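Local coordinates for penicillin-binding protein 2B (Streptococcus pneumoniae, PDB 2WAD) that is thought to act as a transpeptidase of the elongasome, forming peptide cross-links between neighbouring glycan strands of the cell wall, and binds penicillin, at residues A533-N538 / V635-T640; L453-Q458 / G476-T481; K69-N74 / I312-Q317; S218-R223 / N260-T265; L76-S81 / S200-I205. All coordinates share one frame; numbering follows the deposited sequence.

Contact 1 (A533-N538 / V635-T640); sequences ATIANN and VAYAPT. Unlike the reference sequence in segment 635-640: Thr640 (reference Ser).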
# COMPACT_ATOMS: atom_id res chain seq x y z
N ALA A 533 -18.46 -4.66 -3.73
CA ALA A 533 -18.58 -5.22 -2.36
C ALA A 533 -19.63 -4.48 -1.54
O ALA A 533 -20.34 -5.09 -0.73
CB ALA A 533 -17.24 -5.22 -1.61
N THR A 534 -19.72 -3.17 -1.77
CA THR A 534 -20.72 -2.31 -1.12
C THR A 534 -22.14 -2.71 -1.51
O THR A 534 -23.04 -2.83 -0.66
CB THR A 534 -20.46 -0.81 -1.46
OG1 THR A 534 -19.17 -0.41 -0.96
CG2 THR A 534 -21.53 0.09 -0.86
N ILE A 535 -22.35 -2.92 -2.80
CA ILE A 535 -23.60 -3.51 -3.28
C ILE A 535 -23.88 -4.86 -2.62
O ILE A 535 -24.98 -5.13 -2.12
CB ILE A 535 -23.60 -3.67 -4.82
CG1 ILE A 535 -23.53 -2.29 -5.48
CG2 ILE A 535 -24.87 -4.43 -5.25
CD1 ILE A 535 -23.33 -2.26 -6.99
N ALA A 536 -22.86 -5.70 -2.56
CA ALA A 536 -23.01 -7.03 -1.99
C ALA A 536 -23.30 -6.97 -0.48
O ALA A 536 -23.83 -7.92 0.08
CB ALA A 536 -21.74 -7.86 -2.27
N ASN A 537 -22.93 -5.87 0.19
CA ASN A 537 -23.14 -5.74 1.63
C ASN A 537 -24.30 -4.79 1.90
O ASN A 537 -24.37 -4.11 2.93
CB ASN A 537 -21.84 -5.23 2.27
CG ASN A 537 -21.84 -5.34 3.79
OD1 ASN A 537 -22.21 -6.38 4.33
ND2 ASN A 537 -21.39 -4.28 4.47
N ASN A 538 -25.19 -4.70 0.92
CA ASN A 538 -26.43 -3.92 1.05
C ASN A 538 -26.29 -2.44 1.35
O ASN A 538 -27.10 -1.86 2.08
CB ASN A 538 -27.40 -4.61 2.02
CG ASN A 538 -27.83 -5.98 1.50
OD1 ASN A 538 -28.18 -6.12 0.33
ND2 ASN A 538 -27.76 -7.00 2.34
N VAL A 635 -17.45 -6.76 -12.70
CA VAL A 635 -17.56 -6.88 -11.25
C VAL A 635 -18.59 -7.98 -10.94
O VAL A 635 -19.51 -8.19 -11.72
CB VAL A 635 -17.98 -5.53 -10.59
CG1 VAL A 635 -16.94 -4.45 -10.83
CG2 VAL A 635 -19.33 -5.04 -11.10
N ALA A 636 -18.44 -8.69 -9.83
CA ALA A 636 -19.33 -9.80 -9.49
C ALA A 636 -19.30 -10.06 -7.99
O ALA A 636 -18.31 -9.74 -7.32
CB ALA A 636 -18.88 -11.09 -10.24
N TYR A 637 -20.34 -10.68 -7.46
CA TYR A 637 -20.29 -11.26 -6.11
C TYR A 637 -21.03 -12.59 -6.05
O TYR A 637 -21.76 -12.95 -6.98
CB TYR A 637 -20.84 -10.29 -5.06
CG TYR A 637 -22.27 -9.86 -5.30
CD1 TYR A 637 -23.35 -10.65 -4.90
CD2 TYR A 637 -22.55 -8.67 -5.98
CE1 TYR A 637 -24.67 -10.24 -5.15
CE2 TYR A 637 -23.85 -8.25 -6.20
CZ TYR A 637 -24.91 -9.05 -5.80
OH TYR A 637 -26.20 -8.61 -6.06
N ALA A 638 -20.85 -13.33 -4.95
CA ALA A 638 -21.37 -14.68 -4.80
C ALA A 638 -21.11 -15.19 -3.39
O ALA A 638 -20.17 -14.76 -2.72
CB ALA A 638 -20.69 -15.65 -5.82
N PRO A 639 -21.94 -16.13 -2.92
CA PRO A 639 -23.11 -16.53 -3.68
C PRO A 639 -24.21 -15.47 -3.65
O PRO A 639 -24.30 -14.67 -2.72
CB PRO A 639 -23.57 -17.82 -3.00
CG PRO A 639 -22.67 -18.07 -1.85
CD PRO A 639 -21.51 -17.13 -1.92
N THR A 640 -25.02 -15.43 -4.70
CA THR A 640 -26.06 -14.41 -4.78
C THR A 640 -26.75 -14.21 -3.43
O THR A 640 -26.89 -13.08 -2.96
CB THR A 640 -27.07 -14.76 -5.87
OG1 THR A 640 -26.41 -14.75 -7.14
CG2 THR A 640 -28.24 -13.78 -5.89

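Contact 2 (L453-Q458 / G476-T481); sequences LGIMGQ and GKLRST. Unlike the reference sequence in segment 453-458: Ile455 (reference Leu). Unlike the reference sequence in segment 476-481: Gly476 (reference Glu).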
# COMPACT_ATOMS: atom_id res chain seq x y z
N LEU A 453 -29.24 13.46 -17.24
CA LEU A 453 -29.90 14.70 -17.64
C LEU A 453 -30.90 15.14 -16.55
O LEU A 453 -31.04 16.32 -16.26
CB LEU A 453 -30.59 14.53 -18.99
CG LEU A 453 -31.26 15.78 -19.58
CD1 LEU A 453 -30.21 16.78 -20.03
CD2 LEU A 453 -32.19 15.43 -20.72
N GLY A 454 -31.56 14.17 -15.92
CA GLY A 454 -32.55 14.45 -14.89
C GLY A 454 -31.96 14.97 -13.58
O GLY A 454 -32.62 15.69 -12.84
N ILE A 455 -30.72 14.59 -13.27
CA ILE A 455 -30.03 15.19 -12.14
C ILE A 455 -29.73 16.67 -12.44
O ILE A 455 -29.58 17.49 -11.53
CB ILE A 455 -28.73 14.42 -11.85
CG1 ILE A 455 -29.06 12.97 -11.47
CG2 ILE A 455 -27.94 15.08 -10.74
CD1 ILE A 455 -27.83 12.06 -11.43
N MET A 456 -29.64 17.00 -13.72
CA MET A 456 -29.37 18.36 -14.15
C MET A 456 -30.69 19.15 -14.26
O MET A 456 -30.73 20.24 -14.82
CB MET A 456 -28.68 18.28 -15.51
CG MET A 456 -27.70 19.36 -15.83
SD MET A 456 -26.67 18.91 -17.26
CE MET A 456 -26.35 20.56 -17.82
N GLY A 457 -31.78 18.57 -13.76
CA GLY A 457 -33.10 19.20 -13.76
C GLY A 457 -33.87 19.20 -15.07
O GLY A 457 -34.81 19.99 -15.24
N GLN A 458 -33.52 18.33 -16.01
CA GLN A 458 -34.16 18.37 -17.32
C GLN A 458 -34.76 17.04 -17.77
O GLN A 458 -34.40 15.98 -17.28
CB GLN A 458 -33.19 18.95 -18.36
CG GLN A 458 -32.86 20.43 -18.10
CD GLN A 458 -31.85 21.02 -19.07
OE1 GLN A 458 -31.14 20.30 -19.75
NE2 GLN A 458 -31.78 22.34 -19.13
N GLY A 476 -21.42 17.39 -9.53
CA GLY A 476 -21.14 17.18 -8.11
C GLY A 476 -22.01 16.11 -7.46
O GLY A 476 -21.55 15.33 -6.62
N LYS A 477 -23.28 16.09 -7.84
CA LYS A 477 -24.21 15.12 -7.27
C LYS A 477 -23.92 13.69 -7.75
O LYS A 477 -24.04 12.74 -6.97
CB LYS A 477 -25.64 15.48 -7.61
CG LYS A 477 -26.21 16.66 -6.83
CD LYS A 477 -27.58 17.04 -7.39
CE LYS A 477 -28.11 18.32 -6.72
NZ LYS A 477 -29.58 18.49 -6.90
N LEU A 478 -23.58 13.56 -9.04
CA LEU A 478 -23.18 12.29 -9.62
C LEU A 478 -21.93 11.76 -8.93
O LEU A 478 -21.93 10.62 -8.46
CB LEU A 478 -22.94 12.43 -11.14
CG LEU A 478 -22.61 11.14 -11.92
CD1 LEU A 478 -23.84 10.19 -12.02
CD2 LEU A 478 -22.06 11.42 -13.32
N ARG A 479 -20.88 12.59 -8.87
CA ARG A 479 -19.61 12.18 -8.28
C ARG A 479 -19.72 11.91 -6.78
O ARG A 479 -18.96 11.11 -6.19
CB ARG A 479 -18.50 13.21 -8.55
CG ARG A 479 -18.04 13.35 -10.00
CD ARG A 479 -16.92 14.39 -10.12
NE ARG A 479 -16.09 14.19 -11.31
CZ ARG A 479 -15.39 15.13 -11.93
NH1 ARG A 479 -15.38 16.38 -11.47
NH2 ARG A 479 -14.67 14.82 -13.01
N SER A 480 -20.70 12.55 -6.16
CA SER A 480 -20.95 12.28 -4.74
C SER A 480 -21.53 10.90 -4.52
O SER A 480 -21.08 10.15 -3.64
CB SER A 480 -21.79 13.40 -4.10
OG SER A 480 -22.45 12.97 -2.93
N THR A 481 -22.55 10.55 -5.30
CA THR A 481 -22.99 9.14 -5.29
C THR A 481 -21.87 8.15 -5.62
O THR A 481 -21.69 7.17 -4.91
CB THR A 481 -24.14 8.90 -6.27
OG1 THR A 481 -25.14 9.91 -6.07
CG2 THR A 481 -24.74 7.51 -6.02

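Contact 3 (K69-N74 / I312-Q317); sequences KPLVEN and IDLAFQ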
# COMPACT_ATOMS: atom_id res chain seq x y z
N LYS A 69 2.28 -18.90 7.02
CA LYS A 69 3.60 -18.87 6.38
C LYS A 69 4.24 -17.49 6.57
O LYS A 69 3.57 -16.46 6.41
CB LYS A 69 3.49 -19.21 4.89
CG LYS A 69 2.58 -20.39 4.59
CD LYS A 69 3.35 -21.71 4.47
CE LYS A 69 2.49 -22.80 3.84
NZ LYS A 69 2.94 -24.17 4.27
N PRO A 70 5.54 -17.46 6.90
CA PRO A 70 6.22 -16.18 7.07
C PRO A 70 6.43 -15.50 5.72
O PRO A 70 6.65 -16.16 4.71
CB PRO A 70 7.56 -16.55 7.70
CG PRO A 70 7.75 -18.01 7.41
CD PRO A 70 6.39 -18.61 7.24
N LEU A 71 6.35 -14.17 5.72
CA LEU A 71 6.65 -13.39 4.54
C LEU A 71 7.98 -12.66 4.65
O LEU A 71 8.50 -12.18 3.64
CB LEU A 71 5.53 -12.40 4.27
CG LEU A 71 4.15 -13.05 4.14
CD1 LEU A 71 3.14 -11.93 3.82
CD2 LEU A 71 4.18 -14.11 3.03
N VAL A 72 8.50 -12.55 5.86
CA VAL A 72 9.78 -11.90 6.10
C VAL A 72 10.63 -12.71 7.08
O VAL A 72 10.22 -13.78 7.55
CB VAL A 72 9.63 -10.51 6.73
CG1 VAL A 72 8.88 -9.59 5.79
CG2 VAL A 72 8.96 -10.63 8.09
N GLU A 73 11.79 -12.17 7.41
CA GLU A 73 12.79 -12.93 8.15
C GLU A 73 13.66 -11.96 8.91
O GLU A 73 14.12 -10.97 8.34
CB GLU A 73 13.69 -13.68 7.15
CG GLU A 73 14.65 -14.66 7.78
CD GLU A 73 14.07 -16.05 7.78
OE1 GLU A 73 12.85 -16.16 8.06
OE2 GLU A 73 14.80 -17.01 7.46
N ASN A 74 13.88 -12.24 10.19
CA ASN A 74 14.88 -11.52 10.97
C ASN A 74 16.13 -12.39 11.06
O ASN A 74 16.12 -13.45 11.68
CB ASN A 74 14.36 -11.24 12.38
CG ASN A 74 13.41 -10.07 12.42
OD1 ASN A 74 13.49 -9.17 11.59
ND2 ASN A 74 12.53 -10.05 13.41
N ILE A 312 -4.80 -12.40 3.34
CA ILE A 312 -4.52 -13.09 2.08
C ILE A 312 -3.78 -14.39 2.30
O ILE A 312 -2.80 -14.45 3.05
CB ILE A 312 -3.64 -12.25 1.12
CG1 ILE A 312 -4.29 -10.89 0.81
CG2 ILE A 312 -3.39 -13.05 -0.17
CD1 ILE A 312 -3.33 -9.89 0.20
N ASP A 313 -4.26 -15.43 1.63
CA ASP A 313 -3.56 -16.70 1.62
C ASP A 313 -2.65 -16.80 0.40
O ASP A 313 -3.09 -16.63 -0.73
CB ASP A 313 -4.61 -17.82 1.61
CG ASP A 313 -4.02 -19.15 1.96
OD1 ASP A 313 -3.29 -19.69 1.11
OD2 ASP A 313 -4.25 -19.60 3.10
N LEU A 314 -1.36 -17.04 0.60
CA LEU A 314 -0.44 -17.19 -0.52
C LEU A 314 -0.94 -18.09 -1.66
O LEU A 314 -0.75 -17.75 -2.83
CB LEU A 314 0.90 -17.72 -0.03
CG LEU A 314 2.14 -16.83 0.05
CD1 LEU A 314 1.78 -15.50 0.66
CD2 LEU A 314 3.24 -17.51 0.85
N ALA A 315 -1.51 -19.25 -1.32
CA ALA A 315 -1.94 -20.23 -2.31
C ALA A 315 -3.05 -19.63 -3.17
O ALA A 315 -2.99 -19.72 -4.40
CB ALA A 315 -2.40 -21.55 -1.63
N PHE A 316 -4.04 -19.02 -2.53
CA PHE A 316 -5.07 -18.29 -3.27
C PHE A 316 -4.46 -17.21 -4.17
O PHE A 316 -4.71 -17.14 -5.38
CB PHE A 316 -6.19 -17.74 -2.37
CG PHE A 316 -7.33 -17.19 -3.15
CD1 PHE A 316 -8.07 -18.00 -4.00
CD2 PHE A 316 -7.64 -15.84 -3.09
CE1 PHE A 316 -9.11 -17.48 -4.76
CE2 PHE A 316 -8.67 -15.30 -3.84
CZ PHE A 316 -9.41 -16.12 -4.68
N GLN A 317 -3.61 -16.38 -3.58
CA GLN A 317 -2.98 -15.31 -4.34
C GLN A 317 -2.18 -15.85 -5.53
O GLN A 317 -2.20 -15.24 -6.60
CB GLN A 317 -2.14 -14.40 -3.43
CG GLN A 317 -1.30 -13.35 -4.18
CD GLN A 317 -1.99 -12.01 -4.35
OE1 GLN A 317 -3.12 -11.81 -3.90
NE2 GLN A 317 -1.29 -11.05 -4.96

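Contact 4 (S218-R223 / N260-T265); sequences STSWDR and NDRVGT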
# COMPACT_ATOMS: atom_id res chain seq x y z
N SER A 218 29.17 -8.71 19.20
CA SER A 218 27.84 -9.22 19.51
C SER A 218 27.05 -9.42 18.22
O SER A 218 27.58 -9.27 17.12
CB SER A 218 27.11 -8.30 20.50
OG SER A 218 26.72 -7.09 19.89
N THR A 219 25.78 -9.77 18.37
CA THR A 219 24.94 -10.14 17.23
C THR A 219 23.87 -9.09 17.01
O THR A 219 23.30 -8.60 17.97
CB THR A 219 24.22 -11.47 17.50
OG1 THR A 219 23.09 -11.22 18.34
CG2 THR A 219 25.16 -12.48 18.18
N SER A 220 23.59 -8.77 15.75
CA SER A 220 22.53 -7.82 15.36
C SER A 220 21.47 -8.48 14.45
O SER A 220 21.28 -9.70 14.52
CB SER A 220 23.18 -6.61 14.68
OG SER A 220 22.24 -5.57 14.46
N TRP A 221 20.78 -7.70 13.61
CA TRP A 221 19.84 -8.23 12.60
C TRP A 221 19.88 -7.54 11.24
O TRP A 221 20.07 -6.33 11.14
CB TRP A 221 18.37 -8.14 13.03
CG TRP A 221 18.06 -8.68 14.36
CD1 TRP A 221 17.86 -9.99 14.69
CD2 TRP A 221 17.88 -7.92 15.55
NE1 TRP A 221 17.58 -10.09 16.04
CE2 TRP A 221 17.59 -8.83 16.59
CE3 TRP A 221 17.94 -6.55 15.84
CZ2 TRP A 221 17.38 -8.42 17.90
CZ3 TRP A 221 17.73 -6.14 17.16
CH2 TRP A 221 17.45 -7.07 18.17
N ASP A 222 19.64 -8.33 10.21
CA ASP A 222 19.13 -7.79 8.96
C ASP A 222 17.67 -8.22 8.88
O ASP A 222 17.27 -9.22 9.46
CB ASP A 222 19.94 -8.30 7.76
CG ASP A 222 21.38 -7.80 7.77
OD1 ASP A 222 21.58 -6.56 7.71
OD2 ASP A 222 22.31 -8.63 7.85
N ARG A 223 16.88 -7.42 8.18
CA ARG A 223 15.51 -7.79 7.92
C ARG A 223 15.47 -8.22 6.46
O ARG A 223 15.84 -7.43 5.58
CB ARG A 223 14.62 -6.57 8.13
CG ARG A 223 13.19 -6.71 7.66
CD ARG A 223 12.37 -7.53 8.64
NE ARG A 223 10.98 -7.12 8.66
CZ ARG A 223 10.17 -7.34 9.69
NH1 ARG A 223 10.63 -7.95 10.77
NH2 ARG A 223 8.91 -6.93 9.67
N ASN A 260 19.24 5.80 15.35
CA ASN A 260 19.71 4.63 14.61
C ASN A 260 18.66 3.52 14.49
O ASN A 260 18.95 2.40 14.06
CB ASN A 260 20.95 4.06 15.31
CG ASN A 260 20.67 3.65 16.74
OD1 ASN A 260 19.76 4.18 17.39
ND2 ASN A 260 21.45 2.70 17.24
N ASP A 261 17.43 3.85 14.88
CA ASP A 261 16.30 2.92 14.83
C ASP A 261 15.99 2.42 13.43
O ASP A 261 16.07 3.16 12.45
CB ASP A 261 15.05 3.57 15.40
CG ASP A 261 15.09 3.68 16.92
OD1 ASP A 261 16.06 3.19 17.53
OD2 ASP A 261 14.13 4.25 17.49
N ARG A 262 15.63 1.15 13.34
CA ARG A 262 15.15 0.60 12.08
C ARG A 262 13.63 0.59 12.00
O ARG A 262 12.96 -0.04 12.82
CB ARG A 262 15.78 -0.76 11.82
CG ARG A 262 17.27 -0.61 11.66
CD ARG A 262 17.88 -1.84 11.06
NE ARG A 262 18.11 -2.83 12.10
CZ ARG A 262 18.43 -4.09 11.84
NH1 ARG A 262 18.56 -4.49 10.58
NH2 ARG A 262 18.63 -4.96 12.83
N VAL A 263 13.12 1.32 11.02
CA VAL A 263 11.70 1.61 10.90
C VAL A 263 11.17 1.22 9.51
O VAL A 263 11.94 1.06 8.56
CB VAL A 263 11.42 3.10 11.21
CG1 VAL A 263 12.09 3.50 12.52
CG2 VAL A 263 11.92 3.98 10.07
N GLY A 264 9.86 1.04 9.42
CA GLY A 264 9.23 0.73 8.14
C GLY A 264 9.16 1.98 7.28
O GLY A 264 8.76 3.04 7.76
N THR A 265 9.53 1.84 6.01
CA THR A 265 9.57 2.97 5.10
C THR A 265 8.59 2.83 3.94
O THR A 265 8.41 3.77 3.16
CB THR A 265 10.95 3.12 4.48
OG1 THR A 265 11.38 1.83 4.05
CG2 THR A 265 11.93 3.66 5.52

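Contact 5 (L76-S81 / S200-I205); sequences LKQVVS and SQVAVI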
# COMPACT_ATOMS: atom_id res chain seq x y z
N LEU A 76 20.19 -13.24 11.86
CA LEU A 76 21.14 -12.92 12.92
C LEU A 76 22.55 -12.82 12.33
O LEU A 76 22.97 -13.71 11.59
CB LEU A 76 21.10 -14.02 14.00
CG LEU A 76 20.73 -13.70 15.45
CD1 LEU A 76 19.95 -14.83 16.10
CD2 LEU A 76 21.92 -13.30 16.32
N LYS A 77 23.27 -11.74 12.63
CA LYS A 77 24.67 -11.58 12.20
C LYS A 77 25.61 -11.33 13.39
O LYS A 77 25.16 -11.09 14.51
CB LYS A 77 24.81 -10.47 11.17
CG LYS A 77 24.20 -9.15 11.63
CD LYS A 77 24.14 -8.10 10.52
CE LYS A 77 23.50 -6.81 11.05
NZ LYS A 77 23.11 -5.85 9.96
N GLN A 78 26.91 -11.40 13.13
CA GLN A 78 27.89 -11.00 14.13
C GLN A 78 28.49 -9.65 13.77
O GLN A 78 28.74 -9.39 12.59
CB GLN A 78 28.99 -12.05 14.26
CG GLN A 78 28.46 -13.41 14.67
CD GLN A 78 29.13 -13.90 15.93
OE1 GLN A 78 28.86 -13.40 17.03
NE2 GLN A 78 30.01 -14.89 15.78
N VAL A 79 28.72 -8.80 14.77
CA VAL A 79 28.98 -7.38 14.53
C VAL A 79 29.96 -6.83 15.57
O VAL A 79 30.00 -7.31 16.69
CB VAL A 79 27.64 -6.59 14.58
CG1 VAL A 79 27.82 -5.19 15.13
CG2 VAL A 79 26.97 -6.53 13.20
N VAL A 80 30.77 -5.85 15.19
CA VAL A 80 31.54 -5.09 16.18
C VAL A 80 30.64 -4.03 16.81
O VAL A 80 30.09 -3.19 16.09
CB VAL A 80 32.80 -4.43 15.61
CG1 VAL A 80 33.51 -3.61 16.70
CG2 VAL A 80 33.75 -5.49 15.07
N SER A 81 30.50 -4.07 18.14
CA SER A 81 29.66 -3.12 18.88
C SER A 81 30.55 -2.21 19.71
O SER A 81 31.60 -2.65 20.19
CB SER A 81 28.72 -3.85 19.83
OG SER A 81 27.54 -4.25 19.17
N SER A 200 37.00 -16.03 11.34
CA SER A 200 38.27 -16.07 12.04
C SER A 200 38.68 -14.66 12.45
O SER A 200 39.15 -14.43 13.57
CB SER A 200 39.34 -16.67 11.13
OG SER A 200 40.63 -16.36 11.62
N GLN A 201 38.51 -13.74 11.51
CA GLN A 201 38.63 -12.31 11.77
C GLN A 201 37.80 -11.93 13.00
O GLN A 201 38.33 -11.31 13.91
CB GLN A 201 38.16 -11.54 10.53
CG GLN A 201 38.84 -10.22 10.22
CD GLN A 201 38.12 -9.49 9.09
OE1 GLN A 201 37.67 -10.10 8.12
NE2 GLN A 201 38.02 -8.17 9.21
N VAL A 202 36.53 -12.31 13.03
CA VAL A 202 35.72 -12.13 14.24
C VAL A 202 36.32 -12.72 15.52
O VAL A 202 36.37 -12.04 16.54
CB VAL A 202 34.28 -12.69 14.08
CG1 VAL A 202 33.55 -12.63 15.42
CG2 VAL A 202 33.52 -11.91 13.03
N ALA A 203 36.79 -13.96 15.48
CA ALA A 203 37.26 -14.61 16.70
C ALA A 203 38.62 -14.12 17.21
O ALA A 203 39.00 -14.42 18.34
CB ALA A 203 37.25 -16.13 16.57
N VAL A 204 39.35 -13.38 16.38
CA VAL A 204 40.54 -12.66 16.82
C VAL A 204 40.14 -11.39 17.59
O VAL A 204 40.74 -11.09 18.63
CB VAL A 204 41.49 -12.28 15.65
CG1 VAL A 204 42.62 -11.40 16.14
CG2 VAL A 204 42.06 -13.53 14.98
N ILE A 205 39.15 -10.66 17.10
CA ILE A 205 38.62 -9.50 17.83
C ILE A 205 38.06 -9.91 19.19
O ILE A 205 38.34 -9.28 20.22
CB ILE A 205 37.55 -8.71 17.05
CG1 ILE A 205 38.18 -8.04 15.84
CG2 ILE A 205 36.93 -7.63 17.96
CD1 ILE A 205 37.22 -7.73 14.73

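Contact 1 (A533-N538 / V635-T640)
In the transpeptidase domain, the last turn of helix 525-536 lies against strand 634-638 of the antiparallel sheet, and the contact between them is the aromatic ring of Tyr637 resting on Ala536 and Ile535. It is a worked example of a helix alanine packed on an aromatic ring of a sheet. The methyl of Ala536 sits over one face of the tyrosine, its CB 4.1 Å from the ring centroid and 28° off the ring normal, a CH-pi contact. The methyl is displaced toward the root of the ring, with Ala536 CB 3.7 Å from Tyr637 CG. Ile535 comes in differently. Its CG2 branch approaches obliquely and reaches Tyr637 CE2 at 4.1 Å, the two side chains crossing at about a right angle. Tyr637 holds its CG between the backbone N and the carbonyl carbon (chi1 58°), which directs the ring at the helix.

Helix-on-sheet packing of this kind is a basic feature of the penicillin-binding transpeptidase fold. Here the helix ends in a Schellman motif, with Asn538 at positive phi as the C-prime residue and its N bonded to Ile535 O at 3.1 Å. His585 of helix 578-593 also donates to Ile535 O, through NE2, and Phe588 of that helix touches the Ile535 side chain. Strand 634-638 pairs through Val635 and Tyr637 with Lys615 and Ser613 of strand 613-616. Lys615 probably belongs to the active-site motifs of this family, and the Ile535 side chain comes near that group without touching it.

Contact 2 (L453-Q458 / G476-T481)
Ile455 and Lys477 pass each other in opposite directions, one leaving the end of helix 445-455 and the other the flank of helix 471-484. The lysine contributes its hydrocarbon stem and not its charge: the chain is extended beyond CG, and Ile455 CG2 lies alongside it, 3.9 Å from Lys477 CD and equally far from Lys477 CB. This branch of the isoleucine stands anti to its own backbone nitrogen, while the other, with chi1 -62°, carries CD1 away from the lysine toward Leu478. There the touch is looser, Ile455 CD1 lying 4.4 Å from Leu478 CD1. One isoleucine thus addresses two successive residues of the facing helix with its two arms.

The principle illustrated is apolar packing between helices in the helical part of the transpeptidase domain. Helix 389-398, which follows Ser386, the probable acyl-ester nucleophile, in sequence, lies beside both partners: Ser395 touches Ile455, and Thr392 touches Leu478. Just past Ile455 the first helix stops in a Schellman motif. Gly457 is its C-prime residue, with phi 78°, and Gln458 N reaches back to Leu453 O at 3.2 Å. Met456, at the same turn, points away from Lys477 and packs on Phe509 and Phe512 of helix 509-515.

Contact 3 (K69-N74 / I312-Q317)
Lys69 and Leu71 meet Leu314 where the chain segment leading into strand 72-83 of the elongated N-terminal part lies against the start of helix 314-334, the helix at which the transpeptidase region is taken to begin. It exemplifies a junction between modules made by few side chains and a shared polar residue. Lys69 comes first. Only its base takes part, CB lying 4.4 Å from Leu314 CD2, while the rest of the chain leads the amino group away from the helix. Its backbone N bonds to Asp65 OD2, and Asp65 OD1 accepts from Leu314 N, so a single carboxylate joins both sides of the contact.

Beyond Pro70, which points away, Leu71 makes the main touch. Its CG lies beside the backbone N (chi1 -56°), and the CD2 branch lies against both methyls of Leu314, 3.6 Å from Leu314 CD1 and 4.1 Å from Leu314 CD2. The two leucines slide past each other in opposite directions. Leu314 adopts an unusual chi1 of -107°, away from a staggered position. The backbone of Leu71 is bonded to Ile63 and Leu226; farther along, Asn74 OD1 accepts from Arg223 NH1.

Asp313 occupies the N-cap of the helix that carries Leu314: its OD1, using the anti lone pair, accepts from Ala315 N at 3.0 Å, with an N-H...O angle of 141°.

Contact 4 (S218-R223 / N260-T265)
Trp221 on strand 215-225 receives the guanidinium of Arg262, which reaches over from the loop between helices 249-255 and 267-271 in the N-terminal part of the protein. The case illustrates how one arginine can join a loop to an edge strand through a main-chain oxygen.

The polar part is a pair of hydrogen bonds to a single acceptor. Both terminal nitrogens turn to Trp221 O: NH1 is modelled at 2.4 Å, too short to be taken literally, and NH2 makes a weak bond with an angle of 120°. The oxygen is crowded in the model, so the exact lengths are doubtful, although the pairing itself is plausible. Arg262 bends at chi3 (-83°) to bring the head round to this oxygen. Ser220 OG lies 4.0 Å from Arg262 NH2, oblique to the guanidinium plane.

The van der Waals part is made by the tryptophan side chain. Arg262 NH2 comes nearest to Trp221 CB, at 3.2 Å, and then meets the indole at its edge, near its plane, 3.5 Å from Trp221 CE3; the guanidinium and ring planes differ by 22°. This is an edge approach, not a cation-pi stack.

Among the charged groups, Asp222 OD1 remains 4.7 Å from Arg262 NH1 and is paired instead with Lys77 NZ, while Arg223 NE is bridged to Glu269. Lys77 NZ also makes a weak hydrogen bond to Trp221 O. If the modelled pairing is right, this carbonyl may be polarised by the two cationic side chains; the loop's side chain addresses a main-chain oxygen of the strand, with the indole touched only at its edge.

Contact 5 (L76-S81 / S200-I205)
The flat group here is the carboxamide of Gln78, and a methyl of Val202 lies over it: Val202 CG1 stands almost directly above the amide plane at the nitrogen end, 4.2 Å from Gln78 NE2. Neither amide hydrogen points at the methyl from that position, so the touch is one of plain packing. The motif is a helix laid on a small antiparallel sheet, an elementary alpha/beta packing unit. Helix 199-208 supplies one side, and strand 72-83, the middle strand between 189-191 and 215-225, the other, within the N-terminal part of the protein.

Gln78 stands toward the helix, its CG beside the backbone N (chi1 -60°) and the chain kinked at chi2 (-123°), which swings the amide to Val202. That valine lies about one turn before Ile205, and the two form the helix face that meets the strand, both buried. On the strand, Gln78 points at the helix and Val80, two residues on, reaches it with CG2 from a more slanted CB, whereas Val79 between them turns away. Leu197 touches both Val80 and Val202, and Ile217 of the neighbouring strand touches both Gln78 and Ile205, so the contact is filled in from outside the two segments.

At its more buried end the branched side chains of Val80 and Ile205 cross at about a right angle, with Val80 CG2 4.1 Å from Ile205 CD1.

In the fold
The five contacts run along an elongated chain. Contacts 1 and 2 lie in the transpeptidase domain, their centres about 25 Å and their nearest atoms about 8 Å apart, neither of them at Ser386, the presumed nucleophile. Contact 3 marks the passage to the N-terminal part, about 27 Å between centres from contact 1. Contacts 3, 4 and 5 then share one sheet: contacts 3 and 5 use strand 72-83, and contact 4 uses its neighbour, strand 215-225. Contacts 4 and 5, about 17 Å between centres, meet through the backbones of these strands, Ser218 O lying 2.7 Å from Val79 N, a probable hydrogen bond. Contact 5, the farthest, lies about 70 Å from contact 2 between centres.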